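PDB 5T0W: AncCDT-1 from Synthetic construct, which probably binds amino acids as a periplasmic solute-binding protein, with arginine held in its pocket, as a reconstructed ancestral precursor of cyclohexadienyl dehydratase. Local coordinates for residues M107-T112 / V179-V184; Q111-K116 / V198-P203. All blocks are in the same frame, centred on the assembly; numbering follows the deposited sequence.

Contact 1: M107-T112 / V179-V184; sequences MTAGQT and VTDSPV. With ARG (arginine), chain E.
Gln-111 and Asp-181 pair across the junction where strand 107-115, probably a hinge strand between the two lobes of this periplasmic binding protein fold, runs antiparallel to strand 177-181. Their side chains diverge at CB, and only their ends meet. Gln-111 NE2 donates to Asp-181 OD1 at 3.2 Å, meeting the carboxylate oxygen nearly along its C-O bond, while the amide and carboxylate planes stand 75° apart. The glutamine gets there by folding back, with CG anti to its own carbonyl carbon and CD turned at the next bond (chi2 -52°). Its OE1 is hydrogen-bonded to Ser-144 OG, so both ends of the amide are engaged, which should limit its rotation. Asp-181 CG, anti to its carbonyl carbon (chi1 -73°), is directed at the arginine and Gln-111, and OD2 takes a hydrogen bond of 2.5 Å from N of the bound arginine. The carboxylate is thus shared between pocket and strand, and Gln-111 is placed to orient this ligand-binding group from the second shell. Strand 177-181 runs straight on into helix 182-189, and Gly-110 O accepts from Ser-182 twice, from N at 2.6 Å and from OG at 2.7 Å. Both donors lie on the same face of the carbonyl plane, with OG well above it. Two residues on, Thr-112 N reaches Thr-180 O at 2.8 Å, and Thr-180 N returns the bond to Thr-112 O. The apolar flank is formed by Pro-183: its CD lies 3.9 Å from Ala-109 CB, and its CG 4.2 Å from Met-107 CE. At the far end of the pairing, Val-179 CG1 touches Gln-111 OE1 at 3.6 Å, the two side chains crossing at about a right angle.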
ATOM      1  N   MET A 107       7.761  -6.686  -3.341  1.00 24.65           N
ATOM      2  CA  MET A 107       7.672  -5.430  -4.103  1.00 26.39           C
ATOM      3  C   MET A 107       8.556  -4.383  -3.412  1.00 26.48           C
ATOM      4  O   MET A 107       8.881  -4.548  -2.231  1.00 26.19           O
ATOM      5  CB  MET A 107       6.196  -4.949  -4.105  1.00 27.28           C
ATOM      6  CG  MET A 107       5.894  -3.651  -4.817  1.00 29.26           C
ATOM      7  SD  MET A 107       5.872  -3.857  -6.571  1.00 33.87           S
ATOM      8  CE  MET A 107       6.299  -2.167  -7.104  1.00 34.68           C
ATOM      9  N   THR A 108       8.919  -3.311  -4.125  1.00 26.96           N
ATOM     10  CA  THR A 108       9.534  -2.130  -3.520  1.00 27.11           C
ATOM     11  C   THR A 108       8.884  -0.826  -4.004  1.00 27.05           C
ATOM     12  O   THR A 108       8.520  -0.728  -5.174  1.00 27.66           O
ATOM     13  CB  THR A 108      11.031  -1.990  -3.822  1.00 28.39           C
ATOM     14  OG1 THR A 108      11.218  -1.850  -5.234  1.00 30.06           O
ATOM     15  CG2 THR A 108      11.798  -3.201  -3.303  1.00 28.58           C
ATOM     16  N   ALA A 109       8.789   0.173  -3.102  1.00 26.29           N
ATOM     17  CA  ALA A 109       8.187   1.495  -3.372  1.00 26.17           C
ATOM     18  C   ALA A 109       8.956   2.591  -2.660  1.00 26.13           C
ATOM     19  O   ALA A 109       9.317   2.457  -1.497  1.00 25.62           O
ATOM     20  CB  ALA A 109       6.751   1.532  -2.897  1.00 25.58           C
ATOM     21  N   GLY A 110       9.186   3.684  -3.379  1.00 26.71           N
ATOM     22  CA  GLY A 110       9.740   4.894  -2.816  1.00 27.02           C
ATOM     23  C   GLY A 110       8.628   5.898  -2.641  1.00 26.99           C
ATOM     24  O   GLY A 110       7.482   5.638  -3.008  1.00 26.42           O
ATOM     25  N   GLN A 111       8.971   7.030  -2.023  1.00 27.53           N
ATOM     26  CA  GLN A 111       8.016   8.092  -1.744  1.00 27.76           C
ATOM     27  C   GLN A 111       8.131   9.031  -2.903  1.00 28.75           C
ATOM     28  O   GLN A 111       9.221   9.421  -3.260  1.00 29.61           O
ATOM     29  CB  GLN A 111       8.348   8.804  -0.418  1.00 28.04           C
ATOM     30  CG  GLN A 111       8.123   7.959   0.813  1.00 27.27           C
ATOM     31  CD  GLN A 111       6.736   7.387   0.786  1.00 26.83           C
ATOM     32  OE1 GLN A 111       5.758   8.135   0.752  1.00 27.52           O
ATOM     33  NE2 GLN A 111       6.620   6.063   0.796  1.00 26.15           N
ATOM     34  N   THR A 112       6.987   9.445  -3.440  1.00 28.91           N
ATOM     35  CA  THR A 112       6.925  10.440  -4.515  1.00 29.98           C
ATOM     36  C   THR A 112       5.998  11.610  -4.160  1.00 30.35           C
ATOM     37  O   THR A 112       5.020  11.447  -3.451  1.00 29.72           O
ATOM     38  CB  THR A 112       6.438   9.763  -5.770  1.00 30.27           C
ATOM     39  OG1 THR A 112       7.327   8.684  -6.051  1.00 29.97           O
ATOM     40  CG2 THR A 112       6.400  10.713  -6.931  1.00 31.92           C
ATOM     41  N   VAL A 179       2.075  13.405  -0.944  1.00 21.14           N
ATOM     42  CA  VAL A 179       3.108  12.417  -0.983  1.00 20.75           C
ATOM     43  C   VAL A 179       2.411  11.077  -0.934  1.00 20.56           C
ATOM     44  O   VAL A 179       1.433  10.905  -0.220  1.00 21.19           O
ATOM     45  CB  VAL A 179       4.096  12.561   0.189  1.00 21.28           C
ATOM     46  CG1 VAL A 179       5.279  11.622  -0.011  1.00 21.85           C
ATOM     47  CG2 VAL A 179       4.595  13.997   0.346  1.00 21.32           C
ATOM     48  N   THR A 180       2.929  10.121  -1.684  1.00 20.07           N
ATOM     49  CA  THR A 180       2.370   8.793  -1.730  1.00 20.10           C
ATOM     50  C   THR A 180       3.430   7.825  -2.279  1.00 20.16           C
ATOM     51  O   THR A 180       4.498   8.261  -2.735  1.00 20.13           O
ATOM     52  CB  THR A 180       1.091   8.802  -2.573  1.00 20.49           C
ATOM     53  OG1 THR A 180       0.356   7.608  -2.341  1.00 21.38           O
ATOM     54  CG2 THR A 180       1.397   8.871  -4.064  1.00 20.67           C
ATOM     55  N   ASP A 181       3.157   6.522  -2.270  1.00 20.47           N
ATOM     56  CA  ASP A 181       4.080   5.545  -2.837  1.00 20.70           C
ATOM     57  C   ASP A 181       4.299   5.822  -4.309  1.00 20.69           C
ATOM     58  O   ASP A 181       3.342   6.134  -5.031  1.00 20.71           O
ATOM     59  CB  ASP A 181       3.562   4.113  -2.638  1.00 21.59           C
ATOM     60  CG  ASP A 181       3.665   3.625  -1.179  1.00 21.93           C
ATOM     61  OD1 ASP A 181       4.265   4.305  -0.341  1.00 21.49           O
ATOM     62  OD2 ASP A 181       3.209   2.506  -0.894  1.00 22.84           O
ATOM     63  N   SER A 182       5.537   5.632  -4.785  1.00 20.97           N
ATOM     64  CA  SER A 182       5.849   5.916  -6.201  1.00 21.38           C
ATOM     65  C   SER A 182       4.858   5.310  -7.183  1.00 22.07           C
ATOM     66  O   SER A 182       4.412   5.999  -8.104  1.00 22.49           O
ATOM     67  CB  SER A 182       7.230   5.424  -6.648  1.00 22.31           C
ATOM     68  OG  SER A 182       8.204   5.334  -5.632  1.00 22.56           O
ATOM     69  N   PRO A 183       4.526   4.028  -7.040  1.00 22.66           N
ATOM     70  CA  PRO A 183       3.645   3.431  -8.056  1.00 23.83           C
ATOM     71  C   PRO A 183       2.233   3.998  -8.028  1.00 24.00           C
ATOM     72  O   PRO A 183       1.543   3.998  -9.036  1.00 24.97           O
ATOM     73  CB  PRO A 183       3.652   1.938  -7.710  1.00 24.68           C
ATOM     74  CG  PRO A 183       4.795   1.749  -6.771  1.00 24.13           C
ATOM     75  CD  PRO A 183       4.928   3.050  -6.029  1.00 22.82           C
ATOM     76  N   VAL A 184       1.812   4.490  -6.867  1.00 23.35           N
ATOM     77  CA  VAL A 184       0.491   5.130  -6.768  1.00 23.86           C
ATOM     78  C   VAL A 184       0.530   6.508  -7.414  1.00 23.77           C
ATOM     79  O   VAL A 184      -0.369   6.874  -8.155  1.00 24.70           O
ATOM     80  CB  VAL A 184       0.021   5.250  -5.315  1.00 23.27           C
ATOM     81  CG1 VAL A 184      -1.284   6.003  -5.229  1.00 23.73           C
ATOM     82  CG2 VAL A 184      -0.117   3.868  -4.710  1.00 24.18           C
TER
HETATM   83  N   ARG E 301       3.012   1.709   1.503  1.00  7.68           N
HETATM   84  CA  ARG E 301       2.453   2.679   2.454  1.00  7.57           C
HETATM   85  C   ARG E 301       2.380   2.020   3.779  1.00  7.46           C
HETATM   86  O   ARG E 301       2.223   2.734   4.770  1.00  7.30           O
HETATM   87  CB  ARG E 301       1.071   3.096   2.044  1.00  7.80           C
HETATM   88  CG  ARG E 301       0.109   1.945   2.110  1.00  8.38           C
HETATM   89  CD  ARG E 301      -1.336   2.408   1.934  1.00  8.75           C
HETATM   90  NE  ARG E 301      -2.136   1.319   1.400  1.00  9.10           N
HETATM   91  CZ  ARG E 301      -3.450   1.373   1.247  1.00  9.46           C
HETATM   92  NH1 ARG E 301      -4.110   0.334   0.720  1.00  9.40           N
HETATM   93  NH2 ARG E 301      -4.104   2.468   1.609  1.00  9.64           N
HETATM   94  OXT ARG E 301       2.456   0.778   3.860  1.00  7.36           O

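Contact 2: Q111-K116 / V198-P203; sequences QTILVK and VVVDEP
Strands 111-115 and 198-201 pair antiparallel as part of the mixed sheet in one lobe of the binding-protein fold, their axes 4.8 Å apart at closest approach and their directions 145° apart. Ile-113 with Val-200 and Val-115 with Val-198 are the hydrogen-bonded pairs, each joined by two backbone bonds; Leu-114 and Val-199 form a non-hydrogen-bonded pair between them. The side chains alternate between two faces. On one, Leu-114 CD1 meets Val-199 CG2 at 3.4 Å, the two side chains slanting across each other, while the other valine branch, CG1, goes to Thr-112 CG2. The split follows from the Val-199 rotamer, which sets CG1 anti to the backbone N (chi1 169°) and CG2 beside it. Helix 182-189 covers this face, with Ala-185 touching both Thr-112 and Leu-114. On the other face, Val-115 CG2 sits between its own backbone N and carbonyl carbon and approaches Val-198 CG1 at 4.0 Å and Val-200 CG2 at 4.4 Å. Ile-113 and Val-200 meet through their branch points, CB to CB 4.2 Å, and Ile-113 also packs on Phe-126 and Leu-129. Past the strand end, Glu-202 CB comes to 3.0 Å from Gln-111 O; its chain, extended beyond CG, runs on beside Gln-111 CB, which OE1 approaches to 3.8 Å.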
ATOM      1  N   GLN A 111       8.971   7.030  -2.023  1.00 27.53           N
ATOM      2  CA  GLN A 111       8.016   8.092  -1.744  1.00 27.76           C
ATOM      3  C   GLN A 111       8.131   9.031  -2.903  1.00 28.75           C
ATOM      4  O   GLN A 111       9.221   9.421  -3.260  1.00 29.61           O
ATOM      5  CB  GLN A 111       8.348   8.804  -0.418  1.00 28.04           C
ATOM      6  CG  GLN A 111       8.123   7.959   0.813  1.00 27.27           C
ATOM      7  CD  GLN A 111       6.736   7.387   0.786  1.00 26.83           C
ATOM      8  OE1 GLN A 111       5.758   8.135   0.752  1.00 27.52           O
ATOM      9  NE2 GLN A 111       6.620   6.063   0.796  1.00 26.15           N
ATOM     10  N   THR A 112       6.987   9.445  -3.440  1.00 28.91           N
ATOM     11  CA  THR A 112       6.925  10.440  -4.515  1.00 29.98           C
ATOM     12  C   THR A 112       5.998  11.610  -4.160  1.00 30.35           C
ATOM     13  O   THR A 112       5.020  11.447  -3.451  1.00 29.72           O
ATOM     14  CB  THR A 112       6.438   9.763  -5.770  1.00 30.27           C
ATOM     15  OG1 THR A 112       7.327   8.684  -6.051  1.00 29.97           O
ATOM     16  CG2 THR A 112       6.400  10.713  -6.931  1.00 31.92           C
ATOM     17  N   ILE A 113       6.367  12.798  -4.627  1.00 31.60           N
ATOM     18  CA  ILE A 113       5.587  14.019  -4.436  1.00 32.51           C
ATOM     19  C   ILE A 113       4.809  14.300  -5.703  1.00 33.77           C
ATOM     20  O   ILE A 113       5.347  14.256  -6.792  1.00 34.49           O
ATOM     21  CB  ILE A 113       6.488  15.242  -4.176  1.00 33.45           C
ATOM     22  CG1 ILE A 113       7.380  15.026  -2.961  1.00 32.62           C
ATOM     23  CG2 ILE A 113       5.647  16.497  -3.996  1.00 34.60           C
ATOM     24  CD1 ILE A 113       8.582  15.932  -2.930  1.00 33.69           C
ATOM     25  N   LEU A 114       3.551  14.647  -5.535  1.00 34.43           N
ATOM     26  CA  LEU A 114       2.672  14.981  -6.632  1.00 36.24           C
ATOM     27  C   LEU A 114       2.247  16.425  -6.467  1.00 38.08           C
ATOM     28  O   LEU A 114       1.897  16.823  -5.368  1.00 37.60           O
ATOM     29  CB  LEU A 114       1.451  14.087  -6.545  1.00 35.80           C
ATOM     30  CG  LEU A 114       0.945  13.422  -7.813  1.00 36.48           C
ATOM     31  CD1 LEU A 114       2.003  12.464  -8.330  1.00 35.87           C
ATOM     32  CD2 LEU A 114      -0.331  12.650  -7.502  1.00 35.95           C
ATOM     33  N   VAL A 115       2.300  17.198  -7.551  1.00 40.40           N
ATOM     34  CA  VAL A 115       1.844  18.599  -7.560  1.00 42.75           C
ATOM     35  C   VAL A 115       1.042  18.974  -8.825  1.00 45.42           C
ATOM     36  O   VAL A 115       1.007  18.217  -9.793  1.00 45.72           O
ATOM     37  CB  VAL A 115       3.021  19.586  -7.412  1.00 43.37           C
ATOM     38  CG1 VAL A 115       3.707  19.394  -6.072  1.00 41.93           C
ATOM     39  CG2 VAL A 115       4.011  19.432  -8.542  1.00 43.90           C
ATOM     40  N   LYS A 116       0.382  20.132  -8.806  1.00 48.04           N
ATOM     41  CA  LYS A 116      -0.346  20.608  -9.970  1.00 51.01           C
ATOM     42  C   LYS A 116       0.694  20.958 -11.032  1.00 53.28           C
ATOM     43  O   LYS A 116       1.773  21.462 -10.690  1.00 53.19           O
ATOM     44  CB  LYS A 116      -1.216  21.812  -9.603  1.00 52.56           C
ATOM     45  N   VAL A 198       1.066  16.285 -12.046  1.00 62.05           N
ATOM     46  CA  VAL A 198       2.540  16.026 -12.241  1.00 60.19           C
ATOM     47  C   VAL A 198       3.376  15.441 -11.074  1.00 57.94           C
ATOM     48  O   VAL A 198       3.181  15.812  -9.923  1.00 57.06           O
ATOM     49  CB  VAL A 198       3.196  17.353 -12.685  1.00 61.77           C
ATOM     50  CG1 VAL A 198       4.549  17.672 -12.043  1.00 61.60           C
ATOM     51  CG2 VAL A 198       3.275  17.428 -14.195  1.00 63.37           C
ATOM     52  N   VAL A 199       4.329  14.555 -11.406  1.00 56.29           N
ATOM     53  CA  VAL A 199       5.255  13.912 -10.437  1.00 54.01           C
ATOM     54  C   VAL A 199       6.618  14.627 -10.342  1.00 54.28           C
ATOM     55  O   VAL A 199       7.114  15.110 -11.366  1.00 55.57           O
ATOM     56  CB  VAL A 199       5.541  12.460 -10.859  1.00 52.41           C
ATOM     57  CG1 VAL A 199       6.675  11.859 -10.044  1.00 51.24           C
ATOM     58  CG2 VAL A 199       4.289  11.597 -10.723  1.00 51.87           C
ATOM     59  N   VAL A 200       7.161  14.712  -9.117  1.00 53.18           N
ATOM     60  CA  VAL A 200       8.520  15.150  -8.756  1.00 54.18           C
ATOM     61  C   VAL A 200       9.102  14.066  -7.926  1.00 53.67           C
ATOM     62  O   VAL A 200       8.488  13.685  -6.939  1.00 52.48           O
ATOM     63  CB  VAL A 200       8.505  16.324  -7.739  1.00 55.12           C
ATOM     64  CG1 VAL A 200       9.877  16.572  -7.117  1.00 55.11           C
ATOM     65  CG2 VAL A 200       7.946  17.581  -8.372  1.00 57.10           C
ATOM     66  N   ASP A 201      10.317  13.629  -8.244  1.00 55.45           N
ATOM     67  CA  ASP A 201      10.837  12.410  -7.601  1.00 55.48           C
ATOM     68  C   ASP A 201      11.734  12.614  -6.367  1.00 57.26           C
ATOM     69  O   ASP A 201      12.545  13.554  -6.294  1.00 58.66           O
ATOM     70  CB  ASP A 201      11.518  11.513  -8.618  1.00 54.17           C
ATOM     71  CG  ASP A 201      11.242  10.051  -8.343  1.00 51.90           C
ATOM     72  OD1 ASP A 201      10.188   9.536  -8.758  1.00 50.72           O
ATOM     73  OD2 ASP A 201      12.073   9.410  -7.677  1.00 51.74           O
ATOM     74  N   GLU A 202      11.578  11.704  -5.410  1.00 57.28           N
ATOM     75  CA  GLU A 202      12.312  11.757  -4.167  1.00 59.66           C
ATOM     76  C   GLU A 202      13.446  10.734  -4.163  1.00 58.52           C
ATOM     77  O   GLU A 202      13.190   9.532  -4.077  1.00 54.64           O
ATOM     78  CB  GLU A 202      11.378  11.480  -2.994  1.00 61.00           C
ATOM     79  CG  GLU A 202      12.018  11.806  -1.667  1.00 65.23           C
ATOM     80  CD  GLU A 202      11.024  11.794  -0.539  1.00 69.61           C
ATOM     81  OE1 GLU A 202      11.256  11.062   0.469  1.00 73.21           O
ATOM     82  OE2 GLU A 202      10.005  12.515  -0.679  1.00 72.29           O
ATOM     83  N   PRO A 203      14.704  11.211  -4.290  1.00 60.72           N
ATOM     84  CA  PRO A 203      15.836  10.360  -3.943  1.00 59.43           C
ATOM     85  C   PRO A 203      16.153  10.576  -2.449  1.00 59.15           C
ATOM     86  O   PRO A 203      16.552  11.672  -2.026  1.00 58.26           O
ATOM     87  CB  PRO A 203      16.946  10.794  -4.937  1.00 61.60           C
ATOM     88  CG  PRO A 203      16.410  11.985  -5.701  1.00 63.67           C
ATOM     89  CD  PRO A 203      15.157  12.441  -4.979  1.00 63.70           C
TER

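In the fold
Contacts 1 and 2 are built on the two edges of strand 107-115, which pairs with strand 177-181 in the first and strand 198-201 in the second, so the three lie side by side in one sheet. Their centres are 9 Å apart, and Gln-111 and Thr-112 belong to both. Contact 1 reaches the arginine directly through Asp-181; in contact 2 the nearest link is the Gln-111 side chain, about 6 Å from the ligand. Contact 2 extends the sheet outward, its centre about 17 Å from the centre of the chain against 9 Å for contact 1. Helix 182-189, which starts in contact 1, packs over the Thr-112 and Leu-114 face of contact 2.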